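Local coordinates for protein TbiB1 (Thermobaculum terrenum, PDB 5V1V) that binds the leader peptide of a lasso-peptide precursor through a PqqD-like RiPP recognition fold, probably to present the precursor for processing, at residues 5-10 and 83-88; 9-14 and 22-27; 17-22 and 35-40; 51-56 and 66-71. One frame throughout, in Å; residues are numbered along the deposited sequence.

Contact 1. Residues 5-10 and 83-88; sequences KISDAV and LLEGYA. With ZN (zinc ion), chain G.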
# COMPACT_ATOMS: atom_id res chain seq x y z
N LYS A 5 5.59 -3.58 9.00
CA LYS A 5 5.25 -2.17 9.15
C LYS A 5 5.78 -1.32 8.00
O LYS A 5 6.74 -1.68 7.34
CB LYS A 5 5.79 -1.62 10.47
CG LYS A 5 7.30 -1.45 10.53
CD LYS A 5 7.68 -0.79 11.85
CE LYS A 5 8.83 0.17 11.64
NZ LYS A 5 9.38 0.58 12.96
N ILE A 6 5.17 -0.16 7.80
CA ILE A 6 5.72 0.85 6.91
C ILE A 6 7.14 1.24 7.36
O ILE A 6 7.41 1.35 8.56
CB ILE A 6 4.80 2.08 6.85
CG1 ILE A 6 3.49 1.69 6.17
CG2 ILE A 6 5.49 3.28 6.20
CD1 ILE A 6 2.40 2.70 6.36
N SER A 7 8.04 1.43 6.40
CA SER A 7 9.39 1.86 6.72
C SER A 7 9.38 3.20 7.46
O SER A 7 8.63 4.12 7.09
CB SER A 7 10.23 2.00 5.45
OG SER A 7 11.42 2.73 5.69
N ASP A 8 10.24 3.31 8.48
CA ASP A 8 10.39 4.55 9.23
C ASP A 8 10.96 5.69 8.38
O ASP A 8 10.94 6.84 8.79
CB ASP A 8 11.26 4.34 10.46
CG ASP A 8 10.57 3.52 11.54
OD1 ASP A 8 9.33 3.63 11.68
OD2 ASP A 8 11.28 2.77 12.24
N ALA A 9 11.48 5.35 7.20
CA ALA A 9 12.06 6.35 6.29
C ALA A 9 11.05 6.97 5.32
O ALA A 9 11.41 7.84 4.53
CB ALA A 9 13.23 5.75 5.53
N VAL A 10 9.80 6.54 5.39
CA VAL A 10 8.77 6.97 4.44
C VAL A 10 7.89 8.08 5.01
O VAL A 10 7.39 7.98 6.13
CB VAL A 10 7.91 5.77 3.97
CG1 VAL A 10 6.80 6.22 3.05
CG2 VAL A 10 8.78 4.76 3.23
N LEU A 83 9.58 0.28 1.04
CA LEU A 83 8.49 1.06 1.61
C LEU A 83 7.82 0.34 2.78
O LEU A 83 7.19 0.99 3.62
CB LEU A 83 7.44 1.41 0.55
CG LEU A 83 7.94 2.27 -0.63
CD1 LEU A 83 6.95 2.23 -1.78
CD2 LEU A 83 8.17 3.71 -0.19
N LEU A 84 7.99 -0.98 2.82
CA LEU A 84 7.36 -1.87 3.80
C LEU A 84 8.42 -2.81 4.30
O LEU A 84 9.18 -3.39 3.50
CB LEU A 84 6.23 -2.67 3.14
CG LEU A 84 5.51 -3.74 3.97
CD1 LEU A 84 4.59 -3.06 4.98
CD2 LEU A 84 4.70 -4.64 3.05
N GLU A 85 8.47 -2.96 5.63
CA GLU A 85 9.43 -3.84 6.28
C GLU A 85 8.76 -5.03 6.95
O GLU A 85 7.63 -4.94 7.42
CB GLU A 85 10.27 -3.06 7.30
CG GLU A 85 11.03 -1.87 6.72
CD GLU A 85 11.98 -2.23 5.59
OE1 GLU A 85 12.25 -3.44 5.37
OE2 GLU A 85 12.48 -1.31 4.91
N GLY A 86 9.48 -6.15 6.99
CA GLY A 86 9.02 -7.36 7.64
C GLY A 86 8.20 -8.29 6.77
O GLY A 86 7.72 -9.31 7.25
N TYR A 87 8.03 -7.96 5.49
CA TYR A 87 7.18 -8.78 4.64
C TYR A 87 7.71 -10.20 4.41
O TYR A 87 8.90 -10.40 4.16
CB TYR A 87 6.89 -8.10 3.29
CG TYR A 87 6.00 -8.99 2.46
CD1 TYR A 87 4.62 -9.01 2.68
CD2 TYR A 87 6.53 -9.87 1.51
CE1 TYR A 87 3.79 -9.85 1.95
CE2 TYR A 87 5.71 -10.72 0.79
CZ TYR A 87 4.35 -10.70 1.01
OH TYR A 87 3.52 -11.52 0.31
N ALA A 88 6.81 -11.18 4.50
CA ALA A 88 7.08 -12.56 4.11
C ALA A 88 5.82 -13.17 3.51
O ALA A 88 4.70 -12.77 3.86
CB ALA A 88 7.54 -13.37 5.31
ZN ZN G . 13.36 -3.58 3.64
O HOH W 1 13.49 1.61 4.39
O HOH W 2 11.64 -3.73 2.46
O HOH W 3 14.92 -3.58 4.89
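A two-stranded antiparallel ladder joins the N-terminal strand 5-6 to the C-terminal strand 84-85, tying the two ends of this PqqD-like, winged-helix-related chain together. Lys-5 and Glu-85 form a hydrogen-bonded pair: Lys-5 N donates to Glu-85 O at 2.9 Å, and Glu-85 N returns a bond to Lys-5 O at 2.7 Å, coming in nearly along the C=O axis. Ile-6 and Leu-84 are the adjacent non-hydrogen-bonded pair, with their side chains on the face opposite that of Lys-5 and Glu-85. Leu-84, its CG anti to the backbone N, lays CD1 against Lys-5 O. Just past the strand, Ser-7 N bonds Leu-83 O at 2.9 Å from above the carbonyl plane. A type I turn from Ser-7 to Val-10 then redirects the chain. Inside it Ser-7 OG, anti to its own N, accepts from Ala-9 N at 3.0 Å, an ST turn. The Lys-5 ammonium reaches over from the strand to form a salt bridge with Asp-8 OD2, met from above the carboxylate plane. At the end of the turn, Val-10 crosses Leu-83 at about a right angle, CG2 meeting CD2 at 3.6 Å; Leu-83 also packs on Leu-78 of helix 64-80 and on an apolar side chain of the bound peptide. On the Glu-85 face, a chain bent at chi2 (-58°) turns the carboxylate onto a zinc ion that Glu-82 also binds. Glu-85 OE1 ligates the metal at 2.1 Å, while OE2 accepts from a water that also hydrogen-bonds Ser-7 OG at 2.7 Å.

Contact 2. Residues 9-14 and 22-27; sequences AVVSAH and LHLQTG. With ZN (zinc ion), chain E.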
# COMPACT_ATOMS: atom_id res chain seq x y z
N ALA A 9 11.48 5.35 7.20
CA ALA A 9 12.06 6.35 6.29
C ALA A 9 11.05 6.97 5.32
O ALA A 9 11.41 7.84 4.53
CB ALA A 9 13.23 5.75 5.53
N VAL A 10 9.80 6.54 5.39
CA VAL A 10 8.77 6.97 4.44
C VAL A 10 7.89 8.08 5.01
O VAL A 10 7.39 7.98 6.13
CB VAL A 10 7.91 5.77 3.97
CG1 VAL A 10 6.80 6.22 3.05
CG2 VAL A 10 8.78 4.76 3.23
N VAL A 11 7.74 9.14 4.21
CA VAL A 11 6.80 10.22 4.48
C VAL A 11 5.57 10.02 3.57
O VAL A 11 5.73 9.76 2.37
CB VAL A 11 7.45 11.60 4.19
CG1 VAL A 11 6.44 12.73 4.36
CG2 VAL A 11 8.65 11.84 5.09
N SER A 12 4.37 10.13 4.13
CA SER A 12 3.13 9.98 3.36
C SER A 12 2.39 11.30 3.29
O SER A 12 2.17 11.96 4.31
CB SER A 12 2.21 8.93 4.00
OG SER A 12 2.85 7.69 4.14
N ALA A 13 1.98 11.68 2.08
CA ALA A 13 1.27 12.93 1.84
C ALA A 13 -0.05 12.61 1.14
O ALA A 13 -0.06 12.31 -0.04
CB ALA A 13 2.12 13.85 0.97
N HIS A 14 -1.15 12.68 1.87
CA HIS A 14 -2.46 12.40 1.29
C HIS A 14 -3.00 13.60 0.54
O HIS A 14 -2.93 14.74 1.02
CB HIS A 14 -3.47 12.02 2.36
CG HIS A 14 -3.22 10.68 2.97
ND1 HIS A 14 -3.81 9.53 2.51
CD2 HIS A 14 -2.45 10.32 4.02
CE1 HIS A 14 -3.41 8.51 3.25
NE2 HIS A 14 -2.58 8.96 4.17
N LEU A 22 7.17 9.42 -0.12
CA LEU A 22 8.55 9.83 -0.31
C LEU A 22 9.45 8.99 0.57
O LEU A 22 9.27 8.95 1.79
CB LEU A 22 8.71 11.31 0.06
CG LEU A 22 8.07 12.38 -0.83
CD1 LEU A 22 6.57 12.50 -0.58
CD2 LEU A 22 8.77 13.69 -0.56
N HIS A 23 10.41 8.30 -0.03
CA HIS A 23 11.36 7.55 0.75
C HIS A 23 12.57 8.43 0.99
O HIS A 23 13.28 8.77 0.04
CB HIS A 23 11.75 6.27 0.03
CG HIS A 23 12.44 5.29 0.91
ND1 HIS A 23 13.65 5.56 1.53
CD2 HIS A 23 12.10 4.04 1.30
CE1 HIS A 23 14.01 4.52 2.25
NE2 HIS A 23 13.09 3.59 2.14
N LEU A 24 12.77 8.83 2.24
CA LEU A 24 13.80 9.84 2.57
C LEU A 24 15.23 9.40 2.38
O LEU A 24 16.15 10.23 2.37
CB LEU A 24 13.61 10.36 3.99
CG LEU A 24 12.30 11.09 4.27
CD1 LEU A 24 12.29 11.62 5.69
CD2 LEU A 24 12.04 12.21 3.27
N GLN A 25 15.45 8.10 2.24
CA GLN A 25 16.83 7.61 2.10
C GLN A 25 17.20 7.18 0.68
O GLN A 25 18.35 7.33 0.28
CB GLN A 25 17.09 6.50 3.12
CG GLN A 25 17.00 7.02 4.55
CD GLN A 25 17.44 6.01 5.59
OE1 GLN A 25 18.23 5.12 5.30
NE2 GLN A 25 16.92 6.15 6.80
N THR A 26 16.22 6.68 -0.08
CA THR A 26 16.44 6.38 -1.50
C THR A 26 16.18 7.61 -2.37
O THR A 26 16.66 7.69 -3.51
CB THR A 26 15.58 5.19 -1.98
OG1 THR A 26 14.20 5.58 -2.00
CG2 THR A 26 15.75 3.97 -1.07
N GLY A 27 15.44 8.57 -1.82
CA GLY A 27 15.05 9.80 -2.53
C GLY A 27 14.05 9.60 -3.66
O GLY A 27 13.96 10.43 -4.57
ZN ZN E . -2.32 8.19 5.93
O HOH W 4 -4.05 7.77 6.74
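Three nearly straight backbone bonds hold these strands of an antiparallel beta hairpin. Val-11 and Leu-22 are a hydrogen-bonded pair: Val-11 N donates to Leu-22 O and Leu-22 N to Val-11 O, both at 2.9 Å. At the open end of the hairpin Leu-24 N reaches Ala-9 O at 2.8 Å, in the carbonyl plane like the other two, so the pairing runs on past the end of strand 18-23. Between these bonds lies the non-hydrogen-bonded pair of Val-10 and His-23, where Val-10 CA makes a CA-H...O contact with Leu-22 O. His-23, with CG anti to its backbone N (chi1 -165°), has its ring fixed by Gln-25 N, which donates to His-23 ND1 in the ring plane at 3.2 Å; ND1 therefore serves as an acceptor. Thr-26 CG2 lies over one face of this imidazole, and Ala-9 CB approaches His-23 CE1 obliquely at 3.6 Å. Ala-9 CB also meets the amide end of the extended Gln-25 chain. On the other face of the sheet, Val-11 CG2 packs obliquely on Leu-24 CD1 at 3.7 Å, beside Leu-22, which also touches an apolar side chain of the bound peptide. Farther along strand 10-15, His-14 NE2 binds a zinc ion at 1.9 Å, a site shared with Glu-44. The hairpin forms two strands of the three-stranded sheet, with strand 18-23 in the middle; the face bearing Val-10 and Ser-12 meets Trp-40 of helix 34-44.

Contact 3. Residues 17-22 and 35-40; sequences DEVVLL and VGSRIW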
# COMPACT_ATOMS: atom_id res chain seq x y z
N ASP A 17 -8.16 11.15 -2.27
CA ASP A 17 -8.18 9.88 -3.04
C ASP A 17 -6.81 9.21 -3.06
O ASP A 17 -6.69 7.99 -2.92
CB ASP A 17 -8.73 10.07 -4.47
CG ASP A 17 -8.83 8.76 -5.26
OD1 ASP A 17 -9.09 7.69 -4.66
OD2 ASP A 17 -8.66 8.80 -6.51
N GLU A 18 -5.77 10.03 -3.20
CA GLU A 18 -4.43 9.54 -3.47
C GLU A 18 -3.47 9.74 -2.30
O GLU A 18 -3.76 10.47 -1.35
CB GLU A 18 -3.87 10.21 -4.73
CG GLU A 18 -4.63 9.89 -6.02
CD GLU A 18 -4.10 10.65 -7.23
OE1 GLU A 18 -3.68 11.82 -7.07
OE2 GLU A 18 -4.12 10.08 -8.34
N VAL A 19 -2.32 9.08 -2.39
CA VAL A 19 -1.22 9.30 -1.45
C VAL A 19 0.06 9.39 -2.24
O VAL A 19 0.31 8.56 -3.12
CB VAL A 19 -1.03 8.15 -0.43
CG1 VAL A 19 -0.23 8.65 0.77
CG2 VAL A 19 -2.36 7.58 0.04
N VAL A 20 0.88 10.38 -1.93
CA VAL A 20 2.23 10.46 -2.45
C VAL A 20 3.15 9.95 -1.35
O VAL A 20 3.06 10.38 -0.19
CB VAL A 20 2.59 11.89 -2.86
CG1 VAL A 20 4.02 11.96 -3.38
CG2 VAL A 20 1.62 12.38 -3.93
N LEU A 21 4.04 9.02 -1.70
CA LEU A 21 5.02 8.48 -0.74
C LEU A 21 6.41 8.96 -1.11
O LEU A 21 6.80 8.88 -2.28
CB LEU A 21 5.03 6.95 -0.77
CG LEU A 21 3.67 6.25 -0.67
CD1 LEU A 21 3.81 4.74 -0.74
CD2 LEU A 21 2.99 6.65 0.63
N LEU A 22 7.17 9.42 -0.12
CA LEU A 22 8.55 9.83 -0.31
C LEU A 22 9.45 8.99 0.57
O LEU A 22 9.27 8.95 1.79
CB LEU A 22 8.71 11.31 0.06
CG LEU A 22 8.07 12.38 -0.83
CD1 LEU A 22 6.57 12.50 -0.58
CD2 LEU A 22 8.77 13.69 -0.56
N VAL A 35 -7.74 1.69 -4.19
CA VAL A 35 -7.52 0.56 -3.28
C VAL A 35 -6.10 0.57 -2.70
O VAL A 35 -5.92 0.28 -1.52
CB VAL A 35 -7.85 -0.80 -3.94
CG1 VAL A 35 -7.61 -1.95 -2.97
CG2 VAL A 35 -9.29 -0.83 -4.45
N GLY A 36 -5.11 0.90 -3.51
CA GLY A 36 -3.72 1.01 -3.02
C GLY A 36 -3.59 2.00 -1.88
O GLY A 36 -2.91 1.74 -0.88
N SER A 37 -4.24 3.16 -2.05
CA SER A 37 -4.26 4.18 -1.01
C SER A 37 -4.96 3.69 0.25
O SER A 37 -4.51 3.96 1.36
CB SER A 37 -4.94 5.45 -1.52
OG SER A 37 -4.16 6.06 -2.52
N ARG A 38 -6.06 2.96 0.07
CA ARG A 38 -6.78 2.41 1.21
C ARG A 38 -5.93 1.39 1.97
O ARG A 38 -5.87 1.42 3.21
CB ARG A 38 -8.12 1.80 0.80
CG ARG A 38 -8.93 1.26 1.97
CD ARG A 38 -9.45 2.35 2.90
NE ARG A 38 -10.20 1.75 4.01
CZ ARG A 38 -9.99 1.99 5.30
NH1 ARG A 38 -9.06 2.85 5.70
NH2 ARG A 38 -10.74 1.37 6.20
N ILE A 39 -5.28 0.49 1.24
CA ILE A 39 -4.36 -0.46 1.85
C ILE A 39 -3.25 0.27 2.61
O ILE A 39 -2.94 -0.09 3.75
CB ILE A 39 -3.78 -1.44 0.81
CG1 ILE A 39 -4.90 -2.34 0.29
CG2 ILE A 39 -2.65 -2.26 1.44
CD1 ILE A 39 -4.54 -3.05 -1.00
N TRP A 40 -2.68 1.32 2.01
CA TRP A 40 -1.64 2.07 2.70
C TRP A 40 -2.15 2.65 4.02
O TRP A 40 -1.49 2.56 5.05
CB TRP A 40 -1.09 3.16 1.79
CG TRP A 40 0.09 3.86 2.39
CD1 TRP A 40 0.07 5.06 3.05
CD2 TRP A 40 1.45 3.40 2.42
NE1 TRP A 40 1.34 5.37 3.48
CE2 TRP A 40 2.20 4.38 3.10
CE3 TRP A 40 2.11 2.26 1.92
CZ2 TRP A 40 3.58 4.26 3.31
CZ3 TRP A 40 3.49 2.15 2.13
CH2 TRP A 40 4.20 3.14 2.82
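Apolar contact dominates where helix 34-44 crosses the central strand 18-23 of the three-stranded sheet, the segment axes passing 7.8 Å apart at 65°. Leu-21 and Trp-40 meet tip to tip. Leu-21 CD2 stands over one face of the indole, 3.7 Å from the centroid of the five-membered ring and 26° off its normal, a CH-pi contact; its shortest approach is to Trp-40 CE2, at 3.4 Å. Leu-21 CD1 covers the six-membered ring on the same side, near Trp-40 CZ3 and CH2, so the forked end of the leucine spans both rings. The indole reaches the strand because Trp-40 CG is anti to its backbone N (chi1 -174°). Val-19 adds two branches: CG1 comes obliquely to Trp-40 CD1 at 4.3 Å, and CG2 rests on Ser-37 OG at 3.5 Å. Polar contact is slight. One turn back along the helix, Ser-37 OG gives a weak hydrogen bond of 3.2 Å to Asp-17 O, just before the strand begins. Trp-40 NE1 finds its partner outside this pair, in Ser-12 OG on strand 10-15. In this PqqD fold the helix is thus seated on its sheet mainly by dispersion and CH-pi contact, while the bond to Ser-12 satisfies the buried indole N-H and probably helps to set the plane against which Leu-21 lies.

Contact 4. Residues 51-56 and 66-71; sequences EIVDAI and TVERDL. With ZN (zinc ion), chain F.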
# COMPACT_ATOMS: atom_id res chain seq x y z
N GLU A 51 -6.50 -8.57 8.47
CA GLU A 51 -7.37 -7.42 8.72
C GLU A 51 -7.55 -6.59 7.46
O GLU A 51 -8.64 -6.08 7.20
CB GLU A 51 -6.80 -6.52 9.82
CG GLU A 51 -6.69 -7.20 11.17
CD GLU A 51 -6.21 -6.25 12.24
OE1 GLU A 51 -7.05 -5.82 13.06
OE2 GLU A 51 -5.00 -5.93 12.26
N ILE A 52 -6.49 -6.45 6.68
CA ILE A 52 -6.56 -5.68 5.45
C ILE A 52 -7.45 -6.40 4.44
O ILE A 52 -8.32 -5.79 3.83
CB ILE A 52 -5.16 -5.41 4.86
CG1 ILE A 52 -4.34 -4.53 5.82
CG2 ILE A 52 -5.28 -4.77 3.47
CD1 ILE A 52 -2.88 -4.39 5.44
N VAL A 53 -7.26 -7.71 4.28
CA VAL A 53 -8.13 -8.50 3.42
C VAL A 53 -9.59 -8.30 3.83
O VAL A 53 -10.45 -8.03 2.99
CB VAL A 53 -7.75 -10.00 3.43
CG1 VAL A 53 -8.79 -10.84 2.70
CG2 VAL A 53 -6.36 -10.22 2.82
N ASP A 54 -9.87 -8.42 5.13
CA ASP A 54 -11.24 -8.33 5.60
C ASP A 54 -11.82 -6.94 5.34
O ASP A 54 -12.98 -6.82 4.95
CB ASP A 54 -11.33 -8.71 7.07
CG ASP A 54 -11.08 -10.18 7.30
OD1 ASP A 54 -10.95 -10.94 6.31
OD2 ASP A 54 -11.02 -10.59 8.47
N ALA A 55 -11.01 -5.89 5.52
CA ALA A 55 -11.46 -4.53 5.29
C ALA A 55 -11.79 -4.29 3.82
O ALA A 55 -12.85 -3.74 3.50
CB ALA A 55 -10.43 -3.53 5.78
N ILE A 56 -10.91 -4.72 2.93
CA ILE A 56 -11.14 -4.56 1.50
C ILE A 56 -12.38 -5.35 1.06
O ILE A 56 -13.18 -4.86 0.27
CB ILE A 56 -9.89 -4.89 0.66
CG1 ILE A 56 -8.71 -3.97 1.03
CG2 ILE A 56 -10.19 -4.78 -0.83
CD1 ILE A 56 -8.99 -2.48 0.95
N THR A 66 -9.51 -12.73 -4.95
CA THR A 66 -8.93 -11.65 -5.73
C THR A 66 -8.18 -10.70 -4.81
O THR A 66 -7.06 -10.29 -5.12
CB THR A 66 -10.01 -10.89 -6.52
OG1 THR A 66 -10.54 -11.76 -7.52
CG2 THR A 66 -9.43 -9.66 -7.20
N VAL A 67 -8.79 -10.37 -3.67
CA VAL A 67 -8.15 -9.47 -2.71
C VAL A 67 -6.84 -10.08 -2.21
O VAL A 67 -5.82 -9.39 -2.14
CB VAL A 67 -9.06 -9.13 -1.52
CG1 VAL A 67 -8.31 -8.26 -0.52
CG2 VAL A 67 -10.31 -8.43 -2.00
N GLU A 68 -6.85 -11.36 -1.87
CA GLU A 68 -5.66 -12.04 -1.36
C GLU A 68 -4.52 -12.03 -2.39
O GLU A 68 -3.39 -11.68 -2.06
CB GLU A 68 -5.97 -13.47 -0.95
CG GLU A 68 -6.84 -13.61 0.30
CD GLU A 68 -7.23 -15.05 0.57
OE1 GLU A 68 -7.80 -15.70 -0.34
OE2 GLU A 68 -6.97 -15.54 1.68
N ARG A 69 -4.83 -12.40 -3.62
CA ARG A 69 -3.84 -12.44 -4.69
C ARG A 69 -3.27 -11.04 -4.96
O ARG A 69 -2.05 -10.86 -5.05
CB ARG A 69 -4.45 -13.01 -5.97
CG ARG A 69 -4.72 -14.52 -5.92
CD ARG A 69 -5.21 -15.04 -7.26
NE ARG A 69 -6.43 -14.37 -7.71
CZ ARG A 69 -7.64 -14.92 -7.77
NH1 ARG A 69 -7.83 -16.19 -7.42
NH2 ARG A 69 -8.66 -14.19 -8.19
N ASP A 70 -4.16 -10.05 -5.04
CA ASP A 70 -3.72 -8.69 -5.34
C ASP A 70 -2.93 -8.08 -4.19
O ASP A 70 -1.95 -7.36 -4.42
CB ASP A 70 -4.91 -7.79 -5.66
CG ASP A 70 -5.55 -8.10 -7.01
OD1 ASP A 70 -5.02 -8.95 -7.77
OD2 ASP A 70 -6.58 -7.48 -7.31
N LEU A 71 -3.36 -8.36 -2.96
CA LEU A 71 -2.68 -7.82 -1.79
C LEU A 71 -1.27 -8.38 -1.70
O LEU A 71 -0.33 -7.63 -1.46
CB LEU A 71 -3.44 -8.09 -0.50
CG LEU A 71 -2.80 -7.54 0.78
CD1 LEU A 71 -2.74 -6.02 0.74
CD2 LEU A 71 -3.55 -8.03 2.02
ZN ZN F . -10.73 -12.51 8.78
O HOH W 5 -12.25 -13.29 7.65
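Val-53 overlaps three residues of helix 64-80 at once. Its CG2, anti to the carbonyl carbon, meets Leu-71 CD2 at 3.7 Å, whereas CG1 turns the other way, to Val-67 CG1 at 4.2 Å and to the aliphatic CG of Glu-68. Leu-71, with CG anti to its backbone N (chi1 -179°), extends across to helix 49-59 and forks there: CD2 takes Val-53, and CD1 lies 3.9 Å from Ile-52 CG2, the two side chains crossing at about a right angle. One turn earlier, Val-67 points at the opposing helix and offers CG2 to Ile-56 CG2 at 3.8 Å, while its CG1 settles near Ile-56 CB and Val-53 CA. The backbones are closest here, with Val-53 CA and Val-67 CA 6.2 Å apart. These helices belong to the helical bundle of the PqqD fold, and the segments cross at 129° with axes 9.7 Å apart. Helix 34-44 continues the apolar layer, with Leu-43 on Ile-52. Ile-56 and Asp-70 also touch the bound leader peptide, Asp-70 OD2 forming hydrogen bonds with an aromatic and a polar side chain of it. Asp-54, which makes no contact with helix segment 66-71, binds a zinc ion through OD2 at 2.0 Å, together with Glu-50, and Asp-54 OD1 forms a salt bridge with Arg-64.

In the fold
Contacts 3 and 4 are buried and largely apolar, contact 1 is partly buried, and contact 2 lies at the surface. Contacts 1 and 2 rely on backbone bonds between strands, with zinc ligands in Glu-85 and His-14; contact 4 also carries one, Asp-54, which takes no part in the packing. Contacts 1 and 2 share Ala-9 and Val-10, and contacts 2 and 3 share Leu-22 on strand 18-23. Trp-40 of contact 3 joins contacts 1, 2 and 3. Ile-39, on the same helix, packs on Ile-52 and Leu-71 of contact 4, whose centre lies about 24 Å from that of contact 2.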